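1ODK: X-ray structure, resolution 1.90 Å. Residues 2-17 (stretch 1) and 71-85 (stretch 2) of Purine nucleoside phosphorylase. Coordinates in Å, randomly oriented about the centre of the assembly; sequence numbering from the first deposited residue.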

# COMPACT_ATOMS: atom_id res chain seq x y z
N SER B 2 -32.16 3.92 21.64
CA SER B 2 -31.32 5.15 21.59
C SER B 2 -29.88 4.83 21.19
O SER B 2 -29.33 3.80 21.57
CB SER B 2 -31.32 5.83 22.96
OG SER B 2 -30.48 6.98 22.96
N PRO B 3 -29.25 5.73 20.40
CA PRO B 3 -27.87 5.51 19.97
C PRO B 3 -26.93 5.28 21.15
O PRO B 3 -27.17 5.75 22.26
CB PRO B 3 -27.55 6.78 19.19
CG PRO B 3 -28.87 7.13 18.58
CD PRO B 3 -29.83 6.91 19.74
N ILE B 4 -25.85 4.55 20.89
CA ILE B 4 -24.87 4.22 21.90
C ILE B 4 -24.16 5.41 22.53
O ILE B 4 -24.04 5.50 23.75
CB ILE B 4 -23.81 3.26 21.32
CG1 ILE B 4 -24.48 1.95 20.90
CG2 ILE B 4 -22.69 3.03 22.32
CD1 ILE B 4 -23.56 1.00 20.14
N HIS B 5 -23.69 6.34 21.71
CA HIS B 5 -22.96 7.48 22.24
C HIS B 5 -23.79 8.75 22.43
O HIS B 5 -23.80 9.33 23.51
CB HIS B 5 -21.74 7.74 21.36
CG HIS B 5 -20.95 6.50 21.08
ND1 HIS B 5 -21.40 5.50 20.23
CD2 HIS B 5 -19.76 6.07 21.56
CE1 HIS B 5 -20.52 4.52 20.20
NE2 HIS B 5 -19.52 4.83 21.00
N VAL B 6 -24.48 9.18 21.38
CA VAL B 6 -25.33 10.35 21.49
C VAL B 6 -26.68 9.79 21.93
O VAL B 6 -27.50 9.38 21.10
CB VAL B 6 -25.48 11.08 20.13
CG1 VAL B 6 -26.37 12.31 20.29
CG2 VAL B 6 -24.10 11.49 19.61
N ARG B 7 -26.89 9.75 23.24
CA ARG B 7 -28.11 9.19 23.81
C ARG B 7 -29.32 10.12 23.80
O ARG B 7 -29.79 10.57 24.84
CB ARG B 7 -27.83 8.70 25.23
CG ARG B 7 -26.78 7.59 25.25
CD ARG B 7 -26.44 7.12 26.64
NE ARG B 7 -25.50 6.00 26.58
CZ ARG B 7 -24.99 5.39 27.65
NH1 ARG B 7 -25.34 5.79 28.87
NH2 ARG B 7 -24.15 4.38 27.50
N ALA B 8 -29.82 10.38 22.60
CA ALA B 8 -30.98 11.24 22.42
C ALA B 8 -32.07 10.43 21.73
O ALA B 8 -31.88 9.26 21.41
CB ALA B 8 -30.60 12.43 21.56
N HIS B 9 -33.21 11.07 21.52
CA HIS B 9 -34.33 10.43 20.83
C HIS B 9 -34.56 11.21 19.54
O HIS B 9 -34.44 12.43 19.52
CB HIS B 9 -35.58 10.46 21.70
CG HIS B 9 -36.78 9.85 21.03
ND1 HIS B 9 -37.35 10.38 19.90
CD2 HIS B 9 -37.50 8.75 21.34
CE1 HIS B 9 -38.37 9.62 19.53
NE2 HIS B 9 -38.49 8.63 20.39
N PRO B 10 -34.90 10.51 18.44
CA PRO B 10 -35.14 11.17 17.15
C PRO B 10 -35.78 12.55 17.23
O PRO B 10 -35.36 13.47 16.52
CB PRO B 10 -36.00 10.15 16.42
CG PRO B 10 -35.36 8.85 16.84
CD PRO B 10 -35.15 9.06 18.34
N GLY B 11 -36.79 12.72 18.08
CA GLY B 11 -37.45 14.01 18.20
C GLY B 11 -36.57 15.14 18.72
O GLY B 11 -36.87 16.31 18.50
N ASP B 12 -35.49 14.79 19.41
CA ASP B 12 -34.57 15.78 19.97
C ASP B 12 -33.70 16.53 18.97
O ASP B 12 -33.35 17.68 19.19
CB ASP B 12 -33.64 15.13 20.99
CG ASP B 12 -34.36 14.61 22.21
OD1 ASP B 12 -35.36 15.23 22.62
OD2 ASP B 12 -33.91 13.57 22.75
N VAL B 13 -33.33 15.85 17.88
CA VAL B 13 -32.44 16.43 16.88
C VAL B 13 -33.14 17.02 15.66
O VAL B 13 -34.01 16.40 15.07
CB VAL B 13 -31.42 15.36 16.41
CG1 VAL B 13 -30.47 15.96 15.38
CG2 VAL B 13 -30.66 14.81 17.62
N ALA B 14 -32.73 18.23 15.28
CA ALA B 14 -33.31 18.90 14.13
C ALA B 14 -32.69 18.39 12.84
O ALA B 14 -31.66 17.71 12.85
CB ALA B 14 -33.08 20.41 14.24
N GLU B 15 -33.31 18.71 11.71
CA GLU B 15 -32.79 18.28 10.42
C GLU B 15 -31.48 19.00 10.11
O GLU B 15 -30.60 18.43 9.46
CB GLU B 15 -33.80 18.57 9.31
CG GLU B 15 -34.97 17.61 9.28
CD GLU B 15 -35.88 17.84 8.08
OE1 GLU B 15 -36.83 17.05 7.91
OE2 GLU B 15 -35.64 18.80 7.32
N ARG B 16 -31.36 20.24 10.58
CA ARG B 16 -30.16 21.05 10.36
C ARG B 16 -29.31 21.03 11.62
O ARG B 16 -29.78 21.36 12.71
CB ARG B 16 -30.57 22.48 10.01
CG ARG B 16 -31.44 22.57 8.76
CD ARG B 16 -31.91 23.99 8.47
NE ARG B 16 -32.65 24.03 7.21
CZ ARG B 16 -33.84 23.48 7.03
NH1 ARG B 16 -34.44 23.56 5.84
NH2 ARG B 16 -34.46 22.86 8.03
N VAL B 17 -28.03 20.68 11.46
CA VAL B 17 -27.14 20.56 12.61
C VAL B 17 -25.75 21.15 12.40
O VAL B 17 -25.16 20.98 11.33
CB VAL B 17 -26.93 19.07 12.97
CG1 VAL B 17 -26.25 18.94 14.33
CG2 VAL B 17 -28.26 18.32 12.92
N ALA B 71 -17.08 10.40 13.16
CA ALA B 71 -17.85 9.42 12.40
C ALA B 71 -18.92 8.79 13.26
O ALA B 71 -20.05 8.59 12.80
CB ALA B 71 -16.92 8.34 11.82
N ILE B 72 -18.58 8.47 14.50
CA ILE B 72 -19.54 7.88 15.42
C ILE B 72 -20.71 8.84 15.64
O ILE B 72 -21.87 8.44 15.63
CB ILE B 72 -18.88 7.57 16.78
CG1 ILE B 72 -18.06 6.29 16.68
CG2 ILE B 72 -19.95 7.49 17.88
CD1 ILE B 72 -17.17 6.04 17.89
N VAL B 73 -20.38 10.12 15.83
CA VAL B 73 -21.41 11.13 16.07
C VAL B 73 -22.27 11.37 14.83
O VAL B 73 -23.50 11.47 14.94
CB VAL B 73 -20.76 12.47 16.53
CG1 VAL B 73 -21.83 13.56 16.66
CG2 VAL B 73 -20.07 12.27 17.87
N VAL B 74 -21.64 11.44 13.67
CA VAL B 74 -22.37 11.65 12.42
C VAL B 74 -23.30 10.46 12.13
O VAL B 74 -24.48 10.65 11.81
CB VAL B 74 -21.39 11.85 11.23
CG1 VAL B 74 -22.14 11.85 9.91
CG2 VAL B 74 -20.64 13.17 11.40
N GLU B 75 -22.79 9.24 12.24
CA GLU B 75 -23.60 8.04 11.99
C GLU B 75 -24.84 8.04 12.89
O GLU B 75 -25.95 7.75 12.44
CB GLU B 75 -22.77 6.77 12.26
CG GLU B 75 -21.67 6.50 11.24
CD GLU B 75 -22.16 5.73 10.02
OE1 GLU B 75 -23.33 5.90 9.62
OE2 GLU B 75 -21.37 4.95 9.45
N GLU B 76 -24.66 8.37 14.16
CA GLU B 76 -25.77 8.39 15.09
C GLU B 76 -26.72 9.57 14.84
O GLU B 76 -27.94 9.42 14.96
CB GLU B 76 -25.24 8.36 16.52
CG GLU B 76 -24.58 7.01 16.85
CD GLU B 76 -23.99 6.93 18.25
OE1 GLU B 76 -24.23 7.83 19.07
OE2 GLU B 76 -23.29 5.93 18.53
N LEU B 77 -26.17 10.72 14.46
CA LEU B 77 -26.99 11.89 14.17
C LEU B 77 -27.93 11.62 12.99
O LEU B 77 -29.08 12.05 12.99
CB LEU B 77 -26.12 13.11 13.86
CG LEU B 77 -25.50 13.84 15.05
CD1 LEU B 77 -24.66 15.01 14.55
CD2 LEU B 77 -26.61 14.35 15.98
N VAL B 78 -27.42 10.91 11.99
CA VAL B 78 -28.22 10.58 10.81
C VAL B 78 -29.38 9.66 11.22
O VAL B 78 -30.50 9.81 10.74
CB VAL B 78 -27.37 9.89 9.72
CG1 VAL B 78 -28.27 9.31 8.63
CG2 VAL B 78 -26.41 10.90 9.11
N ARG B 79 -29.10 8.73 12.12
CA ARG B 79 -30.13 7.82 12.60
C ARG B 79 -31.17 8.62 13.38
O ARG B 79 -32.34 8.25 13.43
CB ARG B 79 -29.53 6.74 13.51
CG ARG B 79 -28.78 5.64 12.77
CD ARG B 79 -29.67 5.00 11.71
NE ARG B 79 -29.49 3.56 11.61
CZ ARG B 79 -29.91 2.68 12.52
NH1 ARG B 79 -30.56 3.10 13.60
NH2 ARG B 79 -29.71 1.38 12.34
N LEU B 80 -30.74 9.72 13.99
CA LEU B 80 -31.62 10.57 14.77
C LEU B 80 -32.39 11.58 13.93
O LEU B 80 -33.17 12.38 14.46
CB LEU B 80 -30.82 11.30 15.86
CG LEU B 80 -30.30 10.42 16.99
CD1 LEU B 80 -29.32 11.19 17.87
CD2 LEU B 80 -31.49 9.91 17.81
N GLY B 81 -32.18 11.56 12.61
CA GLY B 81 -32.90 12.47 11.73
C GLY B 81 -32.14 13.64 11.14
O GLY B 81 -32.74 14.47 10.45
N ALA B 82 -30.83 13.74 11.40
CA ALA B 82 -30.06 14.85 10.84
C ALA B 82 -30.01 14.71 9.32
O ALA B 82 -29.79 13.61 8.81
CB ALA B 82 -28.65 14.87 11.44
N ARG B 83 -30.22 15.81 8.62
CA ARG B 83 -30.22 15.81 7.15
C ARG B 83 -29.21 16.78 6.55
O ARG B 83 -28.70 16.56 5.46
CB ARG B 83 -31.62 16.16 6.65
CG ARG B 83 -32.66 15.12 7.03
CD ARG B 83 -32.43 13.82 6.26
NE ARG B 83 -32.86 12.64 7.01
CZ ARG B 83 -34.08 12.47 7.52
NH1 ARG B 83 -35.01 13.41 7.36
NH2 ARG B 83 -34.36 11.36 8.19
N VAL B 84 -28.94 17.86 7.28
CA VAL B 84 -27.98 18.88 6.85
C VAL B 84 -27.00 19.06 8.00
O VAL B 84 -27.37 19.54 9.07
CB VAL B 84 -28.68 20.21 6.53
CG1 VAL B 84 -27.67 21.25 6.10
CG2 VAL B 84 -29.72 20.00 5.43
N LEU B 85 -25.74 18.69 7.79
CA LEU B 85 -24.74 18.79 8.84
C LEU B 85 -23.53 19.61 8.42
O LEU B 85 -22.83 19.27 7.46
CB LEU B 85 -24.28 17.39 9.28
CG LEU B 85 -25.39 16.42 9.69
CD1 LEU B 85 -26.01 15.82 8.44
CD2 LEU B 85 -24.82 15.31 10.55
O HOH W 1 -34.73 15.48 12.29

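Stretch 1 runs as a mostly irregular segment past the last turns of the helix 71-79 and then pairs with the strand that follows; together the two stretches bury 950 Å², both sides summed. Contact begins at Pro-3, whose CA-to-CB bond points toward stretch 2: CB lies 3.5 Å from Glu-76 OE1, and CG packs 3.9 Å from Leu-80 CD2.

The polar centre comes next. Glu-76, buried and extended (chi1 m, chi2 t), presents its carboxylate to consecutive donors. Val-6 N donates to Glu-76 OE1 at 2.7 Å with a nearly linear angle of 177°, and His-5 ND1 donates to Glu-76 OE2 at 2.6 Å and 158°. His-5 N adds two weak bonds, 3.1 Å to Glu-76 OE1 and 3.2 Å to Glu-76 OE2. A carboxylate suits this buried site because both its oxygens find donors. The His-5 ring meets Glu-76 OE2 at its edge, near the ring plane, while Ile-72 CG2 covers one face, 3.6 Å from the ring centroid and 21° off the normal, a CH-pi contact.

From Val-6 to Val-13 the main partner is Leu-80, just past the helix, which has 143 Å² covered. Its CA-CB bond points sideways, but with chi1 m and chi2 t its branched end reaches stretch 1. Leu-80 CD1 lies 4.0 Å from Val-6 CG1, 4.1 Å from Ala-8 CB and 3.9 Å from Val-13 CG2; Leu-80 CD2 lies 3.8 Å from Pro-10 CD. Val-13 also places CG1 4.2 Å from Leu-77 CD2. Valine suits both buried sites: CA-to-CB points toward stretch 2, and the side chain offers methyl groups with no polar atom needing a partner.

Gly-81, the first residue after the helix to leave helical phi/psi, forms a Schellman motif, with Gly-81 N donating to Val-78 O at 3.1 Å and Ala-82 N to Leu-77 O at 2.9 Å. Its phi of 106° would jam a CB against the preceding carbonyl, so the backbone itself calls for glycine. Water 1 joins the stretches here, donating to Val-13 O at 3.0 Å and to Gly-81 O at 2.9 Å.

At Glu-15 the contact passes to backbone pairing. Glu-15 O accepts from both Arg-83 N and Val-84 N, each at 2.8 Å, with angles of 162° and 165°. Glu-15 OE1 stays 4.1 Å from Arg-83 NH1, beyond a salt bridge.

Parallel bridges then pair Arg-16 with Val-84 and Val-17 with Leu-85. Val-17 N donates to Val-84 O at 2.7 Å. Arg-16 and Val-84 share one face of the sheet; on the other, buried Val-17 sets CG2 3.8 Å from Ala-82 CB and CG1 4.2 Å from Leu-77 CD1, extending the apolar packing.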